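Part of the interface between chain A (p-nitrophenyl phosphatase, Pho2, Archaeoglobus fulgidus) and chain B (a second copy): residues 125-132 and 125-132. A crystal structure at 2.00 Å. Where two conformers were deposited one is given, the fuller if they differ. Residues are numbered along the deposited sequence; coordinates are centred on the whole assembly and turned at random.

Chain A, residues 125-132: SNRKINFE
Chain B, residues 125-132: SNRKINFE

Two copies of one loop, each a type I turn running into the start of a helix, meet about a near-twofold axis; they run antiparallel, with Asn A130 CA 4.7 Å from Asn B130 CA, Arg A127 CA 5.7 Å from Phe B131 CA and Phe A131 CA 5.6 Å from Arg B127 CA. No direct hydrogen bond crosses, and 463 Å² is buried. Ser B125 (phi/psi -62/147, chi1 t) leads in. Asn B126 (-148/117, chi1 t, chi2 -32°) opens the turn, closed by Ile B129 N to Asn B126 O, 3.0 Å; its CA-to-CB bond points away, and OD1 braces the turn, accepting from Lys B128 N at 2.8 Å. Arg B127 (-66/-14; m, t, 94°, 96°) sets its CA over a face of the Phe A131 ring, 4.2 Å from the centroid, a CH-pi contact; Phe A131 CE2 lies over one guanidinium face, 3.5 Å from Arg B127 CZ. Lys B128 (-111/22; m, m, -146°, m) has CA-to-CB pointing away. Ile B129 (-58/141; t, p) packs apolar CG2 near the plane of the Phe A131 ring, 4.0 Å from CD1, while its O receives a CA-H...O contact from Asn A130 CA at 3.5 Å. Lacking a direct bond, the backbones share water 2, which donates to Ile B129 O (2.6 Å) and Arg B127 O (3.0 Å) and accepts from Phe A131 N (2.9 Å). Asn B130 (-151/-172; p, 17°) N-caps the helix; its CA approaches Ile A129 O at 3.5 Å. Phe B131 (-73/-38; t, 83°) points CA-to-CB toward the other stretch, one ring face under Arg A127 CA (4.2 Å to the centroid), CD1 4.1 Å from Ile A129 CG2. Its N donates to water 1 (2.9 Å), which donates to Arg A127 O and Ile A129 O, both 2.8 Å. Glu B132 (-62/-49; t, t, 71°) does not contact the chain A stretch.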

# COMPACT_ATOMS: atom_id res chain seq x y z
N SER A 125 11.41 4.91 2.51
CA SER A 125 10.52 5.16 3.62
C SER A 125 10.51 6.61 4.03
O SER A 125 11.54 7.29 3.92
CB SER A 125 10.94 4.33 4.82
OG SER A 125 9.87 4.30 5.71
N ASN A 126 9.37 7.08 4.51
CA ASN A 126 9.22 8.45 5.04
C ASN A 126 8.21 8.53 6.18
O ASN A 126 6.98 8.32 5.97
CB ASN A 126 8.78 9.36 3.89
CG ASN A 126 9.02 10.81 4.18
OD1 ASN A 126 9.02 11.23 5.33
ND2 ASN A 126 9.19 11.60 3.13
N ARG A 127 8.70 8.91 7.36
CA ARG A 127 7.88 9.05 8.54
C ARG A 127 6.89 10.22 8.35
O ARG A 127 5.91 10.33 9.05
CB ARG A 127 8.81 9.28 9.76
CG ARG A 127 8.20 8.95 11.12
CD ARG A 127 9.26 9.06 12.24
NE ARG A 127 9.90 10.38 12.28
CZ ARG A 127 9.33 11.48 12.76
NH1 ARG A 127 8.09 11.46 13.25
NH2 ARG A 127 10.02 12.63 12.73
N LYS A 128 7.15 11.07 7.37
CA LYS A 128 6.29 12.19 7.02
C LYS A 128 5.45 11.89 5.77
O LYS A 128 4.92 12.82 5.13
CB LYS A 128 7.13 13.46 6.85
CG LYS A 128 7.60 14.04 8.17
CD LYS A 128 8.38 15.40 7.99
CE LYS A 128 8.70 16.10 9.37
NZ LYS A 128 10.16 16.03 9.80
N ILE A 129 5.30 10.60 5.44
CA ILE A 129 4.51 10.22 4.28
C ILE A 129 3.08 10.74 4.49
O ILE A 129 2.52 10.72 5.60
CB ILE A 129 4.55 8.66 4.02
CG1 ILE A 129 3.94 8.29 2.66
CG2 ILE A 129 3.83 7.89 5.06
CD1 ILE A 129 4.73 8.74 1.50
N ASN A 130 2.49 11.23 3.42
CA ASN A 130 1.13 11.77 3.48
C ASN A 130 0.42 11.62 2.15
O ASN A 130 1.00 11.10 1.19
CB ASN A 130 1.14 13.23 3.96
CG ASN A 130 1.84 14.18 3.01
OD1 ASN A 130 2.13 13.85 1.86
ND2 ASN A 130 2.15 15.38 3.51
N PHE A 131 -0.83 12.06 2.07
CA PHE A 131 -1.61 11.86 0.85
C PHE A 131 -0.97 12.55 -0.37
O PHE A 131 -0.89 11.98 -1.48
CB PHE A 131 -3.03 12.36 1.05
CG PHE A 131 -4.01 11.89 0.01
CD1 PHE A 131 -4.49 10.58 0.02
CD2 PHE A 131 -4.52 12.77 -0.90
CE1 PHE A 131 -5.47 10.16 -0.91
CE2 PHE A 131 -5.45 12.36 -1.83
CZ PHE A 131 -5.94 11.04 -1.83
N GLU A 132 -0.49 13.77 -0.16
CA GLU A 132 0.10 14.55 -1.26
C GLU A 132 1.32 13.83 -1.79
O GLU A 132 1.45 13.65 -3.00
CB GLU A 132 0.46 15.98 -0.82
CG GLU A 132 1.51 16.65 -1.77
CD GLU A 132 1.68 18.17 -1.57
OE1 GLU A 132 1.90 18.62 -0.42
OE2 GLU A 132 1.59 18.89 -2.60
N SER B 125 -10.83 5.37 2.76
CA SER B 125 -9.92 6.40 2.27
C SER B 125 -9.84 7.57 3.23
O SER B 125 -10.81 7.94 3.82
CB SER B 125 -10.41 6.99 0.94
OG SER B 125 -9.27 7.51 0.25
N ASN B 126 -8.68 8.18 3.30
CA ASN B 126 -8.45 9.35 4.12
C ASN B 126 -7.41 10.28 3.49
O ASN B 126 -6.21 9.94 3.41
CB ASN B 126 -7.98 8.90 5.52
CG ASN B 126 -8.11 10.02 6.57
OD1 ASN B 126 -7.96 11.24 6.26
ND2 ASN B 126 -8.41 9.62 7.82
N ARG B 127 -7.82 11.49 3.16
CA ARG B 127 -6.92 12.52 2.60
C ARG B 127 -5.87 13.00 3.56
O ARG B 127 -4.94 13.67 3.16
CB ARG B 127 -7.70 13.76 2.16
CG ARG B 127 -8.27 13.68 0.75
CD ARG B 127 -8.52 15.08 0.16
NE ARG B 127 -7.35 15.50 -0.63
CZ ARG B 127 -7.22 15.37 -1.95
NH1 ARG B 127 -8.20 14.88 -2.70
NH2 ARG B 127 -6.09 15.76 -2.53
N LYS B 128 -6.03 12.68 4.84
CA LYS B 128 -5.11 13.09 5.89
C LYS B 128 -4.38 11.87 6.41
O LYS B 128 -3.85 11.86 7.52
CB LYS B 128 -5.89 13.77 7.02
CG LYS B 128 -6.45 15.12 6.59
CD LYS B 128 -5.30 16.02 6.05
CE LYS B 128 -5.51 17.51 6.37
NZ LYS B 128 -6.78 18.02 5.76
N ILE B 129 -4.34 10.84 5.58
CA ILE B 129 -3.58 9.65 5.91
C ILE B 129 -2.12 10.02 6.15
O ILE B 129 -1.55 10.87 5.46
CB ILE B 129 -3.69 8.59 4.79
CG1 ILE B 129 -2.97 7.30 5.20
CG2 ILE B 129 -3.13 9.13 3.45
CD1 ILE B 129 -3.80 6.43 6.10
N ASN B 130 -1.52 9.38 7.14
CA ASN B 130 -0.17 9.67 7.50
C ASN B 130 0.46 8.43 8.08
O ASN B 130 -0.17 7.37 8.11
CB ASN B 130 -0.08 10.91 8.45
CG ASN B 130 -0.87 10.73 9.73
OD1 ASN B 130 -1.24 9.59 10.13
ND2 ASN B 130 -1.10 11.85 10.43
N PHE B 131 1.66 8.57 8.62
CA PHE B 131 2.42 7.44 9.09
C PHE B 131 1.87 6.87 10.36
O PHE B 131 1.88 5.65 10.54
CB PHE B 131 3.83 7.86 9.34
CG PHE B 131 4.74 6.75 9.55
CD1 PHE B 131 5.29 6.09 8.46
CD2 PHE B 131 5.14 6.40 10.81
CE1 PHE B 131 6.19 5.04 8.67
CE2 PHE B 131 6.03 5.36 11.00
CZ PHE B 131 6.56 4.70 9.94
N GLU B 132 1.40 7.74 11.25
CA GLU B 132 0.71 7.30 12.47
C GLU B 132 -0.54 6.52 12.16
O GLU B 132 -0.78 5.47 12.72
CB GLU B 132 0.33 8.46 13.35
CG GLU B 132 -0.38 8.08 14.67
CD GLU B 132 -0.80 9.33 15.47
OE1 GLU B 132 -1.74 10.04 15.04
OE2 GLU B 132 -0.17 9.60 16.51
O HOH W 1 3.26 10.97 8.31
O HOH W 2 -2.25 13.12 4.37